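Local coordinates for protein nucleoside-diphosphate-sugar epimerase (Pseudomonas aeruginosa, PDB 2X4G) that belongs to the NAD-dependent epimerase/dehydratase family and probably acts on nucleoside-diphosphate sugars with a dinucleotide cofactor, its precise reaction being uncertain, at residues Glu97-Phe109 / Leu157-Gln169. Numbering follows the deposited sequence.
Sequences EEVASALGQTNPF and LCKWALDEQAREQ
Gln-165 reaches across to Thr-106 and Asn-107 where two neighbouring helices of a Rossmann-type fold, 98-116 and 154-171, run side by side; the axes of their segments 98-109 and 157-169 approach to 9.1 Å, with N-to-C directions 30° apart. OE1 of Gln-165 accepts a hydrogen bond from OG1 of Thr-106, modelled very short and so of doubtful length, while NE2 of Gln-165 makes a weak one, 3.1 Å long and bent to 129°, to OD1 of Asn-107, whose amide plane lies nearly parallel to that of Gln-165. Leu-103 passes Gln-165 in the reverse direction and brings CD2 to 4.2 Å from CB of Ala-161. Toward the N-terminal ends of the segments the contact becomes apolar: Val-99 directs CG1 at Ala-161 and CG2 at Cys-158, and Ala-102 presents CB to SG of Cys-158 at 3.6 Å. Between these regions, CD2 of Leu-162 lies 3.8 Å from CG2 of Thr-106. The example illustrates how helices sharing one sheet face pack through small and branched apolar groups, with a crossing amide adding polar bonds. Further out, Leu-162 and Ala-166 rest on Tyr-123 of strand 121-124. Gln-165 itself touches Tyr-110, its CG anti to the backbone N (chi1 -177°) and its chain extended beyond.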
loop_
_atom_site.group_PDB
_atom_site.type_symbol
_atom_site.label_atom_id
_atom_site.label_comp_id
_atom_site.label_asym_id
_atom_site.label_seq_id
_atom_site.Cartn_x
_atom_site.Cartn_y
_atom_site.Cartn_z
ATOM N N GLU A 97 -10.828 -9.452 1.125
ATOM C CA GLU A 97 -12.206 -9.305 0.663
ATOM C C GLU A 97 -12.319 -9.084 -0.869
ATOM O O GLU A 97 -13.431 -8.993 -1.387
ATOM C CB GLU A 97 -12.902 -8.179 1.474
ATOM C CG GLU A 97 -14.401 -7.840 1.147
ATOM C CD GLU A 97 -15.429 -8.914 1.561
ATOM O OE1 GLU A 97 -15.486 -9.291 2.761
ATOM O OE2 GLU A 97 -16.209 -9.353 0.677
ATOM N N GLU A 98 -11.200 -9.033 -1.600
ATOM C CA GLU A 98 -11.246 -8.750 -3.062
ATOM C C GLU A 98 -11.772 -9.933 -3.911
ATOM O O GLU A 98 -12.575 -9.723 -4.818
ATOM C CB GLU A 98 -9.886 -8.247 -3.613
ATOM C CG GLU A 98 -9.294 -6.988 -2.901
ATOM C CD GLU A 98 -10.093 -5.673 -3.106
ATOM O OE1 GLU A 98 -10.097 -5.105 -4.227
ATOM O OE2 GLU A 98 -10.688 -5.183 -2.117
ATOM N N VAL A 99 -11.342 -11.159 -3.613
ATOM C CA VAL A 99 -11.828 -12.358 -4.337
ATOM C C VAL A 99 -13.302 -12.668 -4.073
ATOM O O VAL A 99 -14.073 -12.868 -5.012
ATOM C CB VAL A 99 -11.029 -13.623 -3.964
ATOM C CG1 VAL A 99 -11.588 -14.844 -4.682
ATOM C CG2 VAL A 99 -9.558 -13.428 -4.280
ATOM N N ALA A 100 -13.669 -12.715 -2.793
ATOM C CA ALA A 100 -15.038 -13.017 -2.343
ATOM C C ALA A 100 -16.126 -12.128 -2.952
ATOM O O ALA A 100 -17.229 -12.606 -3.253
ATOM C CB ALA A 100 -15.108 -12.923 -0.825
ATOM N N SER A 101 -15.809 -10.842 -3.106
ATOM C CA SER A 101 -16.758 -9.831 -3.585
ATOM C C SER A 101 -16.721 -9.667 -5.093
ATOM O O SER A 101 -17.642 -9.083 -5.661
ATOM C CB SER A 101 -16.464 -8.479 -2.941
ATOM O OG SER A 101 -15.160 -8.055 -3.277
ATOM N N ALA A 102 -15.650 -10.139 -5.732
ATOM C CA ALA A 102 -15.606 -10.256 -7.190
ATOM C C ALA A 102 -16.610 -11.332 -7.599
ATOM O O ALA A 102 -17.478 -11.107 -8.459
ATOM C CB ALA A 102 -14.200 -10.611 -7.663
ATOM N N LEU A 103 -16.504 -12.485 -6.938
ATOM C CA LEU A 103 -17.436 -13.584 -7.132
ATOM C C LEU A 103 -18.851 -13.204 -6.730
ATOM O O LEU A 103 -19.807 -13.689 -7.323
ATOM C CB LEU A 103 -16.985 -14.816 -6.348
ATOM C CG LEU A 103 -15.663 -15.451 -6.786
ATOM C CD1 LEU A 103 -15.355 -16.631 -5.885
ATOM C CD2 LEU A 103 -15.704 -15.890 -8.252
ATOM N N GLY A 104 -18.979 -12.328 -5.739
ATOM C CA GLY A 104 -20.281 -11.880 -5.266
ATOM C C GLY A 104 -21.064 -11.042 -6.263
ATOM O O GLY A 104 -22.298 -11.005 -6.221
ATOM N N GLN A 105 -20.357 -10.352 -7.145
ATOM C CA GLN A 105 -21.004 -9.567 -8.187
ATOM C C GLN A 105 -21.431 -10.464 -9.338
ATOM O O GLN A 105 -22.544 -10.304 -9.862
ATOM C CB GLN A 105 -20.074 -8.466 -8.716
ATOM C CG GLN A 105 -19.851 -7.278 -7.737
ATOM C CD GLN A 105 -18.871 -6.204 -8.282
ATOM O OE1 GLN A 105 -18.768 -5.978 -9.511
ATOM N NE2 GLN A 105 -18.159 -5.538 -7.361
ATOM N N THR A 106 -20.571 -11.397 -9.746
ATOM C CA THR A 106 -20.885 -12.219 -10.908
ATOM C C THR A 106 -21.929 -13.276 -10.614
ATOM O O THR A 106 -22.706 -13.640 -11.490
ATOM C CB THR A 106 -19.660 -12.951 -11.478
ATOM O OG1 THR A 106 -18.981 -13.625 -10.415
ATOM C CG2 THR A 106 -18.711 -11.984 -12.185
ATOM N N ASN A 107 -21.953 -13.793 -9.396
ATOM C CA ASN A 107 -22.779 -14.963 -9.153
ATOM C C ASN A 107 -24.264 -14.723 -9.446
ATOM O O ASN A 107 -24.901 -15.558 -10.093
ATOM C CB ASN A 107 -22.572 -15.538 -7.756
ATOM C CG ASN A 107 -22.571 -17.047 -7.766
ATOM O OD1 ASN A 107 -21.890 -17.674 -8.597
ATOM N ND2 ASN A 107 -23.346 -17.650 -6.867
ATOM N N PRO A 108 -24.818 -13.577 -9.006
ATOM C CA PRO A 108 -26.221 -13.321 -9.313
ATOM C C PRO A 108 -26.489 -13.197 -10.814
ATOM O O PRO A 108 -27.558 -13.581 -11.288
ATOM C CB PRO A 108 -26.505 -11.986 -8.601
ATOM C CG PRO A 108 -25.481 -11.878 -7.557
ATOM C CD PRO A 108 -24.258 -12.522 -8.148
ATOM N N PHE A 109 -25.527 -12.657 -11.546
ATOM C CA PHE A 109 -25.679 -12.453 -12.975
ATOM C C PHE A 109 -25.901 -13.787 -13.657
ATOM O O PHE A 109 -26.808 -13.935 -14.467
ATOM C CB PHE A 109 -24.446 -11.739 -13.543
ATOM C CG PHE A 109 -24.338 -11.810 -15.034
ATOM C CD1 PHE A 109 -25.098 -10.973 -15.835
ATOM C CD2 PHE A 109 -23.487 -12.721 -15.634
ATOM C CE1 PHE A 109 -25.016 -11.041 -17.194
ATOM C CE2 PHE A 109 -23.396 -12.790 -16.988
ATOM C CZ PHE A 109 -24.166 -11.947 -17.778
ATOM N N LEU A 157 -5.247 -14.147 -8.256
ATOM C CA LEU A 157 -6.136 -15.097 -7.605
ATOM C C LEU A 157 -7.578 -14.778 -7.943
ATOM O O LEU A 157 -8.367 -15.651 -8.318
ATOM C CB LEU A 157 -5.918 -15.039 -6.102
ATOM C CG LEU A 157 -6.425 -16.252 -5.333
ATOM C CD1 LEU A 157 -5.680 -17.509 -5.748
ATOM C CD2 LEU A 157 -6.277 -16.025 -3.835
ATOM N N CYS A 158 -7.908 -13.504 -7.821
ATOM C CA CYS A 158 -9.210 -13.014 -8.202
ATOM C C CYS A 158 -9.476 -13.285 -9.691
ATOM O O CYS A 158 -10.523 -13.800 -10.082
ATOM C CB CYS A 158 -9.298 -11.526 -7.883
ATOM S SG CYS A 158 -10.697 -10.758 -8.667
ATOM N N LYS A 159 -8.504 -12.972 -10.527
ATOM C CA LYS A 159 -8.651 -13.228 -11.959
ATOM C C LYS A 159 -8.720 -14.716 -12.297
ATOM O O LYS A 159 -9.417 -15.105 -13.221
ATOM C CB LYS A 159 -7.548 -12.505 -12.755
ATOM C CG LYS A 159 -8.002 -11.147 -13.353
ATOM C CD LYS A 159 -8.695 -10.201 -12.350
ATOM C CE LYS A 159 -9.438 -9.057 -13.050
ATOM N NZ LYS A 159 -10.372 -9.562 -14.121
ATOM N N TRP A 160 -8.024 -15.551 -11.545
ATOM C CA TRP A 160 -8.124 -17.001 -11.728
ATOM C C TRP A 160 -9.502 -17.500 -11.335
ATOM O O TRP A 160 -10.059 -18.355 -11.999
ATOM C CB TRP A 160 -7.064 -17.738 -10.900
ATOM C CG TRP A 160 -7.323 -19.203 -10.762
ATOM C CD1 TRP A 160 -6.947 -20.177 -11.623
ATOM C CD2 TRP A 160 -8.024 -19.856 -9.696
ATOM N NE1 TRP A 160 -7.368 -21.402 -11.171
ATOM C CE2 TRP A 160 -8.035 -21.233 -9.988
ATOM C CE3 TRP A 160 -8.643 -19.409 -8.523
ATOM C CZ2 TRP A 160 -8.633 -22.177 -9.143
ATOM C CZ3 TRP A 160 -9.249 -20.344 -7.690
ATOM C CH2 TRP A 160 -9.234 -21.711 -8.000
ATOM N N ALA A 161 -10.035 -16.983 -10.236
ATOM C CA ALA A 161 -11.346 -17.423 -9.742
ATOM C C ALA A 161 -12.470 -17.125 -10.740
ATOM O O ALA A 161 -13.236 -18.007 -11.104
ATOM C CB ALA A 161 -11.648 -16.777 -8.405
ATOM N N LEU A 162 -12.557 -15.872 -11.177
ATOM C CA LEU A 162 -13.574 -15.459 -12.142
ATOM C C LEU A 162 -13.496 -16.299 -13.415
ATOM O O LEU A 162 -14.521 -16.637 -14.023
ATOM C CB LEU A 162 -13.412 -13.976 -12.462
ATOM C CG LEU A 162 -13.706 -12.995 -11.301
ATOM C CD1 LEU A 162 -13.142 -11.566 -11.525
ATOM C CD2 LEU A 162 -15.223 -12.952 -11.011
ATOM N N ASP A 163 -12.279 -16.654 -13.811
ATOM C CA ASP A 163 -12.098 -17.554 -14.946
ATOM C C ASP A 163 -12.658 -18.955 -14.654
ATOM O O ASP A 163 -13.437 -19.489 -15.441
ATOM C CB ASP A 163 -10.625 -17.646 -15.336
ATOM C CG ASP A 163 -10.431 -18.248 -16.714
ATOM O OD1 ASP A 163 -10.153 -19.469 -16.806
ATOM O OD2 ASP A 163 -10.563 -17.498 -17.708
ATOM N N GLU A 164 -12.256 -19.540 -13.529
ATOM C CA GLU A 164 -12.806 -20.817 -13.075
ATOM C C GLU A 164 -14.312 -20.824 -12.963
ATOM O O GLU A 164 -14.951 -21.809 -13.316
ATOM C CB GLU A 164 -12.236 -21.206 -11.711
ATOM C CG GLU A 164 -10.997 -22.101 -11.792
ATOM C CD GLU A 164 -11.298 -23.532 -12.234
ATOM O OE1 GLU A 164 -10.333 -24.219 -12.652
ATOM O OE2 GLU A 164 -12.476 -23.968 -12.171
ATOM N N GLN A 165 -14.863 -19.736 -12.439
ATOM C CA GLN A 165 -16.305 -19.586 -12.259
ATOM C C GLN A 165 -17.045 -19.665 -13.579
ATOM O O GLN A 165 -18.047 -20.377 -13.691
ATOM C CB GLN A 165 -16.616 -18.249 -11.600
ATOM C CG GLN A 165 -18.091 -18.018 -11.290
ATOM C CD GLN A 165 -18.359 -16.631 -10.728
ATOM O OE1 GLN A 165 -17.776 -15.644 -11.201
ATOM N NE2 GLN A 165 -19.245 -16.544 -9.721
ATOM N N ALA A 166 -16.555 -18.930 -14.573
ATOM C CA ALA A 166 -17.181 -18.924 -15.897
ATOM C C ALA A 166 -17.157 -20.324 -16.537
ATOM O O ALA A 166 -18.189 -20.822 -17.008
ATOM C CB ALA A 166 -16.519 -17.881 -16.808
ATOM N N ARG A 167 -15.996 -20.970 -16.529
ATOM C CA ARG A 167 -15.890 -22.326 -17.077
ATOM C C ARG A 167 -16.840 -23.281 -16.349
ATOM O O ARG A 167 -17.418 -24.182 -16.962
ATOM C CB ARG A 167 -14.450 -22.848 -16.982
ATOM C CG ARG A 167 -13.424 -22.000 -17.726
ATOM C CD ARG A 167 -12.168 -22.764 -18.083
ATOM N NE ARG A 167 -11.596 -23.479 -16.938
ATOM C CZ ARG A 167 -10.906 -22.916 -15.941
ATOM N NH1 ARG A 167 -10.685 -21.601 -15.906
ATOM N NH2 ARG A 167 -10.423 -23.670 -14.960
ATOM N N GLU A 168 -16.981 -23.069 -15.040
ATOM C CA GLU A 168 -17.832 -23.864 -14.158
ATOM C C GLU A 168 -19.302 -23.730 -14.551
ATOM O O GLU A 168 -20.036 -24.706 -14.540
ATOM C CB GLU A 168 -17.556 -23.417 -12.715
ATOM C CG GLU A 168 -18.409 -23.967 -11.563
ATOM C CD GLU A 168 -18.258 -23.086 -10.281
ATOM O OE1 GLU A 168 -19.079 -22.148 -10.082
ATOM O OE2 GLU A 168 -17.289 -23.294 -9.500
ATOM N N GLN A 169 -19.723 -22.533 -14.940
ATOM C CA GLN A 169 -21.075 -22.340 -15.459
ATOM C C GLN A 169 -21.265 -23.043 -16.820
ATOM O O GLN A 169 -22.323 -23.607 -17.094
ATOM C CB GLN A 169 -21.388 -20.847 -15.617
ATOM C CG GLN A 169 -21.224 -19.992 -14.356
ATOM C CD GLN A 169 -22.292 -20.249 -13.301
ATOM O OE1 GLN A 169 -23.480 -20.325 -13.604
ATOM N NE2 GLN A 169 -21.867 -20.366 -12.052
#